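Local structure of post-proline cleaving enzyme (Rickettsia typhi, 4HVT) at residues A[640-646]-A[671-677]; A[591-597]-A[652-657]; A[172-178]-A[221-227]. The protein probably acts as a serine-type endopeptidase or oligopeptidase that cuts peptides on the C-terminal side of proline. All coordinates share one frame; numbering follows the deposited sequence.

Contact 1: A[640-646]-A[671-677]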
loop_
_atom_site.group_PDB
_atom_site.type_symbol
_atom_site.label_atom_id
_atom_site.label_comp_id
_atom_site.label_asym_id
_atom_site.label_seq_id
_atom_site.Cartn_x
_atom_site.Cartn_y
_atom_site.Cartn_z
ATOM N N THR A 640 18.509 -14.804 14.510
ATOM C CA THR A 640 18.834 -14.950 13.094
ATOM C C THR A 640 17.873 -14.088 12.306
ATOM O O THR A 640 16.683 -14.077 12.594
ATOM C CB THR A 640 18.733 -16.416 12.623
ATOM O OG1 THR A 640 19.215 -16.554 11.282
ATOM C CG2 THR A 640 17.340 -17.025 12.765
ATOM N N VAL A 641 18.414 -13.352 11.347
ATOM C CA VAL A 641 17.639 -12.376 10.621
ATOM C C VAL A 641 17.838 -12.553 9.124
ATOM O O VAL A 641 18.952 -12.793 8.638
ATOM C CB VAL A 641 17.951 -10.928 11.056
ATOM C CG1 VAL A 641 19.420 -10.652 10.966
ATOM C CG2 VAL A 641 17.193 -9.907 10.220
ATOM N N LEU A 642 16.737 -12.430 8.386
ATOM C CA LEU A 642 16.744 -12.348 6.929
ATOM C C LEU A 642 16.516 -10.893 6.543
ATOM O O LEU A 642 15.570 -10.290 6.983
ATOM C CB LEU A 642 15.585 -13.197 6.341
ATOM C CG LEU A 642 15.358 -13.068 4.822
ATOM C CD1 LEU A 642 16.584 -13.483 4.023
ATOM C CD2 LEU A 642 14.210 -13.973 4.332
ATOM N N ILE A 643 17.455 -10.309 5.796
ATOM C CA ILE A 643 17.384 -8.876 5.425
ATOM C C ILE A 643 17.186 -8.816 3.933
ATOM O O ILE A 643 17.880 -9.486 3.170
ATOM C CB ILE A 643 18.686 -8.177 5.769
ATOM C CG1 ILE A 643 19.024 -8.250 7.282
ATOM C CG2 ILE A 643 18.588 -6.760 5.331
ATOM C CD1 ILE A 643 20.470 -7.893 7.645
ATOM N N THR A 644 16.206 -8.057 3.477
ATOM C CA THR A 644 15.991 -7.956 2.015
ATOM C C THR A 644 15.975 -6.512 1.528
ATOM O O THR A 644 15.478 -5.624 2.220
ATOM C CB THR A 644 14.686 -8.660 1.583
ATOM O OG1 THR A 644 13.517 -7.882 1.988
ATOM C CG2 THR A 644 14.613 -10.057 2.185
ATOM N N ASP A 645 16.492 -6.288 0.328
ATOM C CA ASP A 645 16.383 -4.969 -0.271
ATOM C C ASP A 645 16.438 -5.041 -1.810
ATOM O O ASP A 645 16.536 -6.148 -2.370
ATOM C CB ASP A 645 17.436 -4.053 0.367
ATOM C CG ASP A 645 18.853 -4.353 -0.066
ATOM O OD1 ASP A 645 19.096 -4.590 -1.258
ATOM O OD2 ASP A 645 19.738 -4.262 0.792
ATOM N N SER A 646 16.354 -3.906 -2.517
ATOM C CA SER A 646 16.382 -3.945 -3.995
ATOM C C SER A 646 17.155 -2.762 -4.557
ATOM O O SER A 646 17.033 -1.647 -4.060
ATOM C CB SER A 646 14.975 -4.020 -4.606
ATOM O OG SER A 646 15.001 -3.916 -6.053
ATOM N N LYS A 671 23.613 -14.941 13.085
ATOM C CA LYS A 671 23.541 -15.507 11.741
ATOM C C LYS A 671 22.578 -14.653 10.929
ATOM O O LYS A 671 21.496 -14.387 11.420
ATOM C CB LYS A 671 23.010 -16.920 11.844
ATOM C CG LYS A 671 22.879 -17.696 10.561
ATOM C CD LYS A 671 24.193 -18.170 10.028
ATOM C CE LYS A 671 23.990 -18.740 8.632
ATOM N NZ LYS A 671 25.200 -19.427 8.132
ATOM N N THR A 672 23.010 -14.165 9.772
ATOM C CA THR A 672 22.141 -13.323 8.890
ATOM C C THR A 672 22.085 -13.921 7.480
ATOM O O THR A 672 23.083 -14.546 7.016
ATOM C CB THR A 672 22.630 -11.885 8.720
ATOM O OG1 THR A 672 23.821 -11.911 7.934
ATOM C CG2 THR A 672 22.889 -11.224 10.060
ATOM N N TYR A 673 20.945 -13.663 6.824
ATOM C CA TYR A 673 20.624 -14.061 5.472
ATOM C C TYR A 673 20.267 -12.740 4.799
ATOM O O TYR A 673 19.617 -11.914 5.409
ATOM C CB TYR A 673 19.436 -15.090 5.472
ATOM C CG TYR A 673 19.847 -16.424 6.091
ATOM C CD1 TYR A 673 20.394 -17.407 5.303
ATOM C CD2 TYR A 673 19.704 -16.679 7.462
ATOM C CE1 TYR A 673 20.820 -18.614 5.842
ATOM C CE2 TYR A 673 20.139 -17.880 8.013
ATOM C CZ TYR A 673 20.672 -18.839 7.188
ATOM O OH TYR A 673 21.099 -20.052 7.689
ATOM N N PHE A 674 20.765 -12.535 3.597
ATOM C CA PHE A 674 20.622 -11.294 2.853
ATOM C C PHE A 674 20.231 -11.599 1.423
ATOM O O PHE A 674 20.871 -12.433 0.789
ATOM C CB PHE A 674 21.952 -10.557 2.917
ATOM C CG PHE A 674 21.990 -9.284 2.131
ATOM C CD1 PHE A 674 21.489 -8.117 2.687
ATOM C CD2 PHE A 674 22.446 -9.273 0.818
ATOM C CE1 PHE A 674 21.476 -6.919 1.963
ATOM C CE2 PHE A 674 22.466 -8.078 0.086
ATOM C CZ PHE A 674 21.971 -6.904 0.656
ATOM N N LEU A 675 19.244 -10.853 0.893
ATOM C CA LEU A 675 18.730 -11.029 -0.458
ATOM C C LEU A 675 18.536 -9.638 -1.065
ATOM O O LEU A 675 17.655 -8.853 -0.615
ATOM C CB LEU A 675 17.386 -11.760 -0.460
ATOM C CG LEU A 675 17.408 -13.224 0.018
ATOM C CD1 LEU A 675 15.998 -13.649 0.198
ATOM C CD2 LEU A 675 18.046 -14.091 -1.022
ATOM N N GLU A 676 19.318 -9.364 -2.097
ATOM C CA GLU A 676 19.216 -8.109 -2.810
ATOM C C GLU A 676 18.636 -8.396 -4.192
ATOM O O GLU A 676 19.242 -9.110 -4.979
ATOM C CB GLU A 676 20.541 -7.371 -2.915
ATOM C CG GLU A 676 20.347 -6.085 -3.761
ATOM C CD GLU A 676 21.372 -5.033 -3.582
ATOM O OE1 GLU A 676 22.149 -4.817 -4.559
ATOM O OE2 GLU A 676 21.480 -4.466 -2.472
ATOM N N SER A 677 17.451 -7.875 -4.467
ATOM C CA SER A 677 16.818 -8.012 -5.772
ATOM C C SER A 677 17.176 -6.957 -6.758
ATOM O O SER A 677 17.151 -5.786 -6.407
ATOM C CB SER A 677 15.290 -8.052 -5.674
ATOM O OG SER A 677 14.721 -7.833 -6.977
#

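Contact 2: A[591-597]-A[652-657]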
loop_
_atom_site.group_PDB
_atom_site.type_symbol
_atom_site.label_atom_id
_atom_site.label_comp_id
_atom_site.label_asym_id
_atom_site.label_seq_id
_atom_site.Cartn_x
_atom_site.Cartn_y
_atom_site.Cartn_z
ATOM N N PRO A 591 13.798 -2.421 4.243
ATOM C CA PRO A 591 13.583 -1.602 5.409
ATOM C C PRO A 591 14.003 -0.163 5.221
ATOM O O PRO A 591 14.801 0.145 4.354
ATOM C CB PRO A 591 14.539 -2.186 6.453
ATOM C CG PRO A 591 15.654 -2.774 5.646
ATOM C CD PRO A 591 14.984 -3.292 4.404
ATOM N N ILE A 592 13.408 0.698 6.037
ATOM C CA ILE A 592 14.047 1.966 6.438
ATOM C C ILE A 592 14.635 1.614 7.808
ATOM O O ILE A 592 13.965 0.980 8.638
ATOM C CB ILE A 592 13.075 3.181 6.463
ATOM C CG1 ILE A 592 13.876 4.446 6.696
ATOM C CG2 ILE A 592 11.927 3.028 7.451
ATOM C CD1 ILE A 592 13.004 5.709 6.619
ATOM N N LEU A 593 15.881 1.982 8.043
ATOM C CA LEU A 593 16.444 1.647 9.340
ATOM C C LEU A 593 17.584 2.527 9.807
ATOM O O LEU A 593 17.791 2.644 10.995
ATOM C CB LEU A 593 16.830 0.179 9.416
ATOM C CG LEU A 593 18.043 -0.525 8.903
ATOM C CD1 LEU A 593 19.360 -0.139 9.564
ATOM C CD2 LEU A 593 17.774 -2.044 9.093
ATOM N N ASP A 594 18.296 3.129 8.861
ATOM C CA ASP A 594 19.319 4.153 9.227
ATOM C C ASP A 594 18.632 5.490 9.537
ATOM O O ASP A 594 18.487 6.343 8.675
ATOM C CB ASP A 594 20.372 4.305 8.153
ATOM C CG ASP A 594 21.520 5.245 8.582
ATOM O OD1 ASP A 594 21.369 5.975 9.594
ATOM O OD2 ASP A 594 22.570 5.237 7.891
ATOM N N MET A 595 18.164 5.630 10.764
ATOM C CA MET A 595 17.312 6.754 11.130
ATOM C C MET A 595 18.113 8.058 11.369
ATOM O O MET A 595 17.520 9.140 11.476
ATOM C CB MET A 595 16.404 6.359 12.298
ATOM C CG MET A 595 15.580 5.081 12.014
ATOM S SD MET A 595 14.818 5.056 10.386
ATOM C CE MET A 595 13.617 6.362 10.498
ATOM N N ILE A 596 19.454 7.980 11.434
ATOM C CA ILE A 596 20.254 9.205 11.435
ATOM C C ILE A 596 20.351 9.829 10.025
ATOM O O ILE A 596 20.268 11.071 9.869
ATOM C CB ILE A 596 21.650 8.982 12.050
ATOM C CG1 ILE A 596 21.525 8.366 13.449
ATOM C CG2 ILE A 596 22.381 10.310 12.137
ATOM C CD1 ILE A 596 22.812 8.443 14.278
ATOM N N ARG A 597 20.529 8.974 9.009
ATOM C CA ARG A 597 20.852 9.405 7.649
ATOM C C ARG A 597 19.705 9.232 6.658
ATOM O O ARG A 597 19.896 9.472 5.480
ATOM C CB ARG A 597 22.069 8.608 7.122
ATOM C CG ARG A 597 23.311 8.831 7.990
ATOM C CD ARG A 597 24.612 8.375 7.325
ATOM N NE ARG A 597 24.848 8.925 6.019
ATOM C CZ ARG A 597 25.606 8.384 5.059
ATOM N NH1 ARG A 597 26.277 7.274 5.262
ATOM N NH2 ARG A 597 25.714 8.994 3.888
ATOM N N VAL A 652 12.901 3.816 -0.215
ATOM C CA VAL A 652 13.790 3.963 0.912
ATOM C C VAL A 652 15.275 3.890 0.531
ATOM O O VAL A 652 16.093 4.421 1.272
ATOM C CB VAL A 652 13.511 2.922 2.035
ATOM C CG1 VAL A 652 12.117 3.072 2.607
ATOM C CG2 VAL A 652 13.655 1.517 1.508
ATOM N N HIS A 653 15.610 3.235 -0.586
ATOM C CA HIS A 653 16.977 3.009 -1.062
ATOM C C HIS A 653 17.538 1.713 -0.436
ATOM O O HIS A 653 17.327 1.445 0.718
ATOM C CB HIS A 653 17.883 4.199 -0.772
ATOM C CG HIS A 653 19.191 4.187 -1.522
ATOM N ND1 HIS A 653 20.243 3.356 -1.216
ATOM C CD2 HIS A 653 19.636 4.984 -2.520
ATOM C CE1 HIS A 653 21.252 3.588 -2.032
ATOM N NE2 HIS A 653 20.915 4.603 -2.816
ATOM N N PRO A 654 18.249 0.918 -1.214
ATOM C CA PRO A 654 18.839 -0.299 -0.578
ATOM C C PRO A 654 19.915 -0.119 0.488
ATOM O O PRO A 654 20.272 -1.100 1.139
ATOM C CB PRO A 654 19.468 -1.039 -1.759
ATOM C CG PRO A 654 19.734 -0.010 -2.813
ATOM C CD PRO A 654 18.604 0.998 -2.642
ATOM N N TRP A 655 20.439 1.107 0.653
ATOM C CA TRP A 655 21.412 1.422 1.684
ATOM C C TRP A 655 21.006 0.824 3.038
ATOM O O TRP A 655 21.788 0.224 3.721
ATOM C CB TRP A 655 21.535 2.927 1.859
ATOM C CG TRP A 655 22.190 3.359 3.154
ATOM C CD1 TRP A 655 21.601 3.937 4.222
ATOM C CD2 TRP A 655 23.571 3.220 3.497
ATOM N NE1 TRP A 655 22.496 4.194 5.206
ATOM C CE2 TRP A 655 23.733 3.786 4.792
ATOM C CE3 TRP A 655 24.680 2.716 2.830
ATOM C CZ2 TRP A 655 24.955 3.837 5.439
ATOM C CZ3 TRP A 655 25.925 2.800 3.483
ATOM C CH2 TRP A 655 26.029 3.335 4.774
ATOM N N HIS A 656 19.724 0.945 3.382
ATOM C CA HIS A 656 19.297 0.522 4.723
ATOM C C HIS A 656 19.531 -0.951 4.984
ATOM O O HIS A 656 20.034 -1.328 6.042
ATOM C CB HIS A 656 17.824 0.894 4.996
ATOM C CG HIS A 656 17.551 2.354 4.886
ATOM N ND1 HIS A 656 17.783 3.227 5.923
ATOM C CD2 HIS A 656 17.044 3.106 3.872
ATOM C CE1 HIS A 656 17.437 4.454 5.553
ATOM N NE2 HIS A 656 17.023 4.405 4.302
ATOM N N GLY A 657 19.172 -1.772 4.019
ATOM C CA GLY A 657 19.342 -3.241 4.156
ATOM C C GLY A 657 20.834 -3.596 4.067
ATOM O O GLY A 657 21.350 -4.416 4.849
HETATM O O HOH W 1 16.318 -0.890 2.118
#

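Contact 3: A[172-178]-A[221-227]. With EDO (1,2-ethanediol), chain B.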
loop_
_atom_site.group_PDB
_atom_site.type_symbol
_atom_site.label_atom_id
_atom_site.label_comp_id
_atom_site.label_asym_id
_atom_site.label_seq_id
_atom_site.Cartn_x
_atom_site.Cartn_y
_atom_site.Cartn_z
ATOM N N GLY A 172 0.239 8.611 -30.058
ATOM C CA GLY A 172 -0.654 9.038 -28.991
ATOM C C GLY A 172 0.086 9.592 -27.805
ATOM O O GLY A 172 1.317 9.686 -27.825
ATOM N N PHE A 173 -0.644 9.942 -26.749
ATOM C CA PHE A 173 -0.022 10.422 -25.512
ATOM C C PHE A 173 0.944 9.408 -24.885
ATOM O O PHE A 173 0.531 8.298 -24.503
ATOM C CB PHE A 173 -1.076 10.843 -24.496
ATOM C CG PHE A 173 -1.794 12.114 -24.862
ATOM C CD1 PHE A 173 -1.148 13.348 -24.765
ATOM C CD2 PHE A 173 -3.136 12.090 -25.217
ATOM C CE1 PHE A 173 -1.812 14.473 -25.084
ATOM C CE2 PHE A 173 -3.827 13.271 -25.539
ATOM C CZ PHE A 173 -3.160 14.445 -25.440
ATOM N N GLU A 174 2.200 9.827 -24.756
ATOM C CA GLU A 174 3.303 9.006 -24.204
ATOM C C GLU A 174 4.402 10.034 -23.973
ATOM O O GLU A 174 4.673 10.817 -24.905
ATOM C CB GLU A 174 3.739 8.005 -25.243
ATOM C CG GLU A 174 4.943 7.196 -24.808
ATOM C CD GLU A 174 5.515 6.326 -25.910
ATOM O OE1 GLU A 174 5.268 6.599 -27.101
ATOM O OE2 GLU A 174 6.257 5.369 -25.561
ATOM N N PRO A 175 5.005 10.061 -22.776
ATOM C CA PRO A 175 5.889 11.169 -22.484
ATOM C C PRO A 175 7.292 10.994 -23.068
ATOM O O PRO A 175 8.204 10.656 -22.358
ATOM C CB PRO A 175 5.910 11.204 -20.969
ATOM C CG PRO A 175 5.742 9.780 -20.564
ATOM C CD PRO A 175 4.785 9.225 -21.594
ATOM N N ILE A 176 7.432 11.306 -24.331
ATOM C CA ILE A 176 8.681 11.201 -25.059
ATOM C C ILE A 176 9.074 12.544 -25.652
ATOM O O ILE A 176 8.220 13.336 -26.076
ATOM C CB ILE A 176 8.625 10.137 -26.172
ATOM C CG1 ILE A 176 7.511 10.383 -27.189
ATOM C CG2 ILE A 176 8.357 8.777 -25.553
ATOM C CD1 ILE A 176 7.688 9.616 -28.495
ATOM N N THR A 177 10.367 12.818 -25.683
ATOM C CA THR A 177 10.827 14.036 -26.292
ATOM C C THR A 177 10.848 14.006 -27.820
ATOM O O THR A 177 10.602 12.990 -28.442
ATOM C CB THR A 177 12.255 14.366 -25.821
ATOM O OG1 THR A 177 13.183 13.508 -26.484
ATOM C CG2 THR A 177 12.412 14.260 -24.300
ATOM N N ASN A 178 11.253 15.129 -28.434
ATOM C CA ASN A 178 11.392 15.170 -29.884
ATOM C C ASN A 178 12.558 14.306 -30.468
ATOM O O ASN A 178 12.648 14.154 -31.691
ATOM C CB ASN A 178 11.407 16.632 -30.408
ATOM C CG ASN A 178 12.574 17.428 -29.862
ATOM O OD1 ASN A 178 13.539 16.844 -29.451
ATOM N ND2 ASN A 178 12.455 18.754 -29.820
ATOM N N TRP A 221 -1.144 19.143 -21.732
ATOM C CA TRP A 221 -0.574 18.698 -23.000
ATOM C C TRP A 221 -1.684 18.346 -23.970
ATOM O O TRP A 221 -2.604 17.545 -23.633
ATOM C CB TRP A 221 0.353 17.511 -22.757
ATOM C CG TRP A 221 1.239 17.131 -23.913
ATOM C CD1 TRP A 221 1.650 17.925 -24.951
ATOM C CD2 TRP A 221 1.912 15.877 -24.073
ATOM N NE1 TRP A 221 2.448 17.211 -25.794
ATOM C CE2 TRP A 221 2.625 15.945 -25.276
ATOM C CE3 TRP A 221 1.943 14.699 -23.335
ATOM C CZ2 TRP A 221 3.427 14.889 -25.741
ATOM C CZ3 TRP A 221 2.689 13.617 -23.835
ATOM C CH2 TRP A 221 3.412 13.739 -25.031
ATOM N N LYS A 222 -1.600 18.931 -25.162
ATOM C CA LYS A 222 -2.561 18.821 -26.250
ATOM C C LYS A 222 -2.114 17.818 -27.282
ATOM O O LYS A 222 -0.924 17.714 -27.641
ATOM C CB LYS A 222 -2.748 20.198 -26.945
ATOM C CG LYS A 222 -3.305 21.306 -26.069
ATOM C CD LYS A 222 -3.159 22.684 -26.757
ATOM C CE LYS A 222 -3.933 22.828 -28.037
ATOM N NZ LYS A 222 -5.358 22.713 -27.668
ATOM N N ARG A 223 -3.081 17.073 -27.766
ATOM C CA ARG A 223 -2.869 16.105 -28.816
ATOM C C ARG A 223 -2.257 16.761 -30.031
ATOM O O ARG A 223 -2.632 17.887 -30.417
ATOM C CB ARG A 223 -4.171 15.354 -29.177
ATOM C CG ARG A 223 -3.957 14.219 -30.137
ATOM C CD ARG A 223 -5.232 13.419 -30.434
ATOM N NE ARG A 223 -5.885 12.865 -29.262
ATOM C CZ ARG A 223 -5.481 11.790 -28.600
ATOM N NH1 ARG A 223 -4.412 11.104 -29.001
ATOM N NH2 ARG A 223 -6.151 11.404 -27.542
ATOM N N GLY A 224 -1.256 16.081 -30.584
ATOM C CA GLY A 224 -0.586 16.460 -31.796
ATOM C C GLY A 224 0.640 17.312 -31.598
ATOM O O GLY A 224 1.373 17.518 -32.560
ATOM N N GLU A 225 0.809 17.875 -30.393
ATOM C CA GLU A 225 1.941 18.763 -30.080
ATOM C C GLU A 225 3.081 18.022 -29.410
ATOM O O GLU A 225 2.862 17.135 -28.621
ATOM C CB GLU A 225 1.514 19.876 -29.150
ATOM C CG GLU A 225 0.429 20.757 -29.752
ATOM C CD GLU A 225 0.095 21.995 -28.921
ATOM O OE1 GLU A 225 0.709 22.243 -27.816
ATOM O OE2 GLU A 225 -0.836 22.698 -29.413
ATOM N N SER A 226 4.315 18.420 -29.731
ATOM C CA SER A 226 5.486 17.883 -29.046
ATOM C C SER A 226 5.392 18.177 -27.557
ATOM O O SER A 226 4.838 19.192 -27.153
ATOM C CB SER A 226 6.769 18.524 -29.606
ATOM O OG SER A 226 7.906 17.967 -28.975
ATOM N N ILE A 227 5.987 17.324 -26.730
ATOM C CA ILE A 227 5.958 17.486 -25.277
ATOM C C ILE A 227 6.722 18.737 -24.851
ATOM O O ILE A 227 6.433 19.342 -23.823
ATOM C CB ILE A 227 6.508 16.247 -24.540
ATOM C CG1 ILE A 227 5.977 16.179 -23.123
ATOM C CG2 ILE A 227 8.031 16.339 -24.427
ATOM C CD1 ILE A 227 6.216 14.836 -22.488
HETATM C C1 EDO B . -0.087 13.083 -28.377
HETATM O O1 EDO B . -0.658 13.377 -29.670
HETATM C C2 EDO B . 0.549 14.364 -27.832
HETATM O O2 EDO B . 1.683 14.632 -28.671
HETATM O O HOH W 2 6.354 14.390 -27.862
HETATM O O HOH W 3 9.685 20.691 -30.047
#

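Contact 1: A[640-646]-A[671-677]
Tyr-673 and Val-641 meet through the backbone: Tyr-673 N gives its hydrogen to Val-641 O at 2.8 Å, and the alternation continues as Ile-643 N bonds to Tyr-673 O at 2.7 Å. Leu-675 N to Ile-643 O, Asp-645 N to Leu-675 O and Ser-677 N to Asp-645 O carry it on, so the odd-numbered residues of both strands make the rungs. The segment axes run 4.5 Å apart at 13°, and register is kept without a bulge from Val-641 beside Thr-672 to Ser-646 beside Ser-677.

On the face bearing Leu-642, Thr-644, Tyr-673 and Leu-675, Leu-642 crosses Tyr-673 at about a right angle. Its CG lies anti to the backbone N (chi1 173°), and its CD1 reaches Tyr-673 CB at 3.6 Å and also meets Leu-675 CD1. Thr-640 OG1 lies at the edge of the tyrosine ring, in its plane, 3.6 Å from CE2.

The other face carries Ile-643, Asp-645, Phe-674 and Glu-676. Asp-645 OD1 approaches Glu-676 OE2 to 2.7 Å, close enough that one acid probably holds a proton; Arg-658 forms a salt bridge with that same OE2. Asp-645 OD2 sits 3.4 Å from Phe-674 CE1, with carboxylate and ring planes 75° apart.

Further out, helix 655-664 packs on this face, touching Val-641, Ile-643, Asp-645 and Phe-674, whereas helix 688-706 touches Leu-642 and Leu-675. Strand 640-646, helix 655-664 and strand 672-677 thus form a beta-alpha-beta unit at one margin of the mixed, largely parallel sheet characteristic of the alpha/beta-hydrolase fold.

Contact 2: A[591-597]-A[652-657]
In the alpha/beta-hydrolase domain, the loop after strand 585-589 meets the start of helix 655-664, and His-656 is the central side chain of the contact. With its CG anti to the carbonyl carbon (chi1 -59°), ND1 is placed within bonding distance of Asp-594 N, which donates to it at 3.0 Å, lying only 10° out of the ring plane. Ile-592 CA makes a CH-pi contact over one face, 4.0 Å from the ring centroid, and Trp-655 CD1 lies over the opposite face; the ring is therefore held both at an edge and between two neighbours.

Pro-591 O approaches His-656 CB at 3.2 Å, and a water donates both to this oxygen and to His-653 O. Val-652 packs its CG1 against Ile-592 CB. Val-652 also touches His-682, which with Ser-566 and Asp-649 fits a Ser-His-Asp triad, so the contact probably lies beside the active site.

Asp-594 uses both carboxylate oxygens. OD1 accepts from Arg-597 N in an Asx motif, while Trp-655 NE1 donates to OD2 at 2.9 Å, with an N-H...O angle of 158°, reaching the oxygen on its anti side.

Contact 3: A[172-178]-A[221-227]
Phe-173 presents its ring edge to the face of Trp-221, a T-shaped (edge-to-face) pair within the N-terminal beta-propeller domain. It joins the loop between strands 167-168 and 185-186, which belong to the sheet of strand 155-162, to the end of strand 217-222 in the next antiparallel sheet, consistent with successive blades. The Phe-173 ring and the six-membered ring of Trp-221 have centroids 5.4 Å apart and planes at 72°, and the nearest carbons, Phe-173 CD1 and Trp-221 CE3, are 3.7 Å apart. The indole is placed by its first torsion, CG anti to the backbone N (chi1 -167°), which lays the six-membered ring against Phe-173 and Glu-174. Its opposite face receives Ile-227 CG1, so the indole lies between an aromatic edge and an aliphatic branch. Glu-174 O comes up at the rim, near the indole plane, 3.2 Å from Trp-221 CH2.

Arg-223 crosses Phe-173 at about a right angle. The guanidinium turns a face to Phe-173 CE2, with NH2 3.6 Å from that carbon and the two planes 64° apart. Salt bridges to Glu-160 and Asp-196, and a bond from NH2 to Lys-195 O, fix this charged group.

Ile-227 sends CD1 to Pro-175 CB and CG2 to Ile-176 O. With no direct hydrogen bond between the segments, a water links Ile-176 O to Ile-227 N.

A 1,2-ethanediol, probably from the crystallisation liquor, lies over one face of Phe-173 and on the Phe-173 side of the indole. In the type II turn from Lys-222 to Glu-225, Gly-224 N donates to O1 of the diol at 2.9 Å. O2 of the diol donates to Glu-225 O at 2.8 Å, and this same carbonyl oxygen accepts from Trp-221 NE1 at 2.9 Å.

How the contacts relate
Contact 3 comes first along the chain, in the beta-propeller domain, while contacts 1 and 2 lie in the hydrolase domain with their segments alternating: 591-597, 640-646, 652-657, 671-677. Helix 655-664 ties these two together, since it starts in contact 2 and connects the two strands of contact 1. Their centres are 13 Å apart and they touch directly, Asp-645 OD2 lying 3.2 Å from Pro-654 O. Contact 3 stands apart, its centre about 43 Å from that of contact 1 and 37 Å from that of contact 2. The set thus samples both domains of a prolyl oligopeptidase: the probable catalytic half and the propeller.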